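Local coordinates for HMTCP-1 (Homo sapiens, PDB 1A1X), which binds the PH domains of the kinases AKT1 and AKT2 and enhances their phosphorylation and activation, at the interface of chains A and B. Coordinates in Å, arbitrary orientation; residue numbers count along the deposited sequence, not the author numbering. Chains: chain A/B, HMTCP-1.

The interface of chains A and B. Residues chain A 93-96; chain B 37, 42.
B:Arg42 meets A:Met93 end-on, with both terminal nitrogens of its guanidinium turned to one backbone carbonyl. The two chains are copies of a TCL1-family beta-barrel, and this patch is part of a two-fold symmetric interface, so it has a twin with the chains exchanged. The pairing may belong to the crystal rather than to the protein in solution. NH2 of B:Arg42 donates to A:Met93 O at 2.9 Å, and NH1 donates to the same oxygen at 3.1 Å. The oxygen lies in the guanidinium plane, at its edge, while both nitrogens reach it from one face of the carbonyl plane. The arginine chain is extended from CG to NE, which carries its tip across to strand 85-94 of chain A. B:Glu37 approaches next to it, where that strand ends. Its OE1 accepts from the backbone N of A:Arg95 at 2.8 Å, through the syn lone pair. The glutamate chain bends at chi2 (-61°), and its carboxylate comes to lie beside this N-H. The other oxygen, OE2, forms a salt bridge within chain B, 3.3 Å from B:Arg42 NH1. This link is likely to limit the rotation of both tips. A:Arg95 crosses B:Glu37 at about a right angle, with its guanidinium plane turned 65° from the carboxylate. Its CD lies 3.7 Å from B:Glu37 OE2. An alanine in place of B:Arg42 would probably leave the A:Met93 carbonyl without these two donors and the B:Glu37 carboxylate freer to turn.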
loop_
_atom_site.group_PDB
_atom_site.type_symbol
_atom_site.label_atom_id
_atom_site.label_comp_id
_atom_site.label_asym_id
_atom_site.label_seq_id
_atom_site.Cartn_x
_atom_site.Cartn_y
_atom_site.Cartn_z
ATOM N N MET A 93 7.146 -2.369 -5.534
ATOM C CA MET A 93 7.535 -1.697 -6.757
ATOM C C MET A 93 6.236 -1.171 -7.352
ATOM O O MET A 93 5.301 -1.947 -7.594
ATOM C CB MET A 93 8.157 -2.717 -7.708
ATOM C CG MET A 93 9.085 -2.126 -8.753
ATOM S SD MET A 93 10.571 -1.428 -7.996
ATOM C CE MET A 93 10.965 -2.664 -6.802
ATOM N N VAL A 94 6.141 0.145 -7.509
ATOM C CA VAL A 94 4.946 0.760 -8.077
ATOM C C VAL A 94 5.342 1.570 -9.301
ATOM O O VAL A 94 6.087 2.539 -9.198
ATOM C CB VAL A 94 4.241 1.682 -7.080
ATOM C CG1 VAL A 94 3.026 2.311 -7.724
ATOM C CG2 VAL A 94 3.824 0.913 -5.868
ATOM N N ARG A 95 4.838 1.164 -10.458
ATOM C CA ARG A 95 5.150 1.831 -11.715
ATOM C C ARG A 95 6.663 1.901 -11.944
ATOM O O ARG A 95 7.178 2.865 -12.509
ATOM C CB ARG A 95 4.501 3.221 -11.769
ATOM C CG ARG A 95 3.015 3.211 -12.169
ATOM C CD ARG A 95 2.135 2.432 -11.188
ATOM N NE ARG A 95 0.739 2.343 -11.626
ATOM C CZ ARG A 95 -0.313 2.648 -10.865
ATOM N NH1 ARG A 95 -0.145 3.067 -9.614
ATOM N NH2 ARG A 95 -1.543 2.542 -11.360
ATOM N N GLY A 96 7.367 0.868 -11.483
ATOM C CA GLY A 96 8.810 0.793 -11.654
ATOM C C GLY A 96 9.664 1.454 -10.589
ATOM O O GLY A 96 10.894 1.378 -10.654
ATOM N N GLU B 37 1.286 -3.551 -13.637
ATOM C CA GLU B 37 2.731 -3.348 -13.666
ATOM C C GLU B 37 3.240 -4.043 -14.929
ATOM O O GLU B 37 2.445 -4.576 -15.712
ATOM C CB GLU B 37 3.382 -3.964 -12.422
ATOM C CG GLU B 37 2.857 -3.414 -11.095
ATOM C CD GLU B 37 3.091 -1.926 -10.931
ATOM O OE1 GLU B 37 4.180 -1.453 -11.314
ATOM O OE2 GLU B 37 2.186 -1.231 -10.413
ATOM N N ARG B 42 -2.183 -5.776 -10.405
ATOM C CA ARG B 42 -2.691 -5.476 -9.073
ATOM C C ARG B 42 -4.088 -4.879 -9.212
ATOM O O ARG B 42 -4.423 -4.288 -10.237
ATOM C CB ARG B 42 -1.801 -4.453 -8.346
ATOM C CG ARG B 42 -0.467 -4.994 -7.823
ATOM C CD ARG B 42 0.052 -4.138 -6.653
ATOM N NE ARG B 42 1.444 -4.437 -6.311
ATOM C CZ ARG B 42 2.496 -3.731 -6.721
ATOM N NH1 ARG B 42 2.335 -2.665 -7.492
ATOM N NH2 ARG B 42 3.719 -4.102 -6.374
#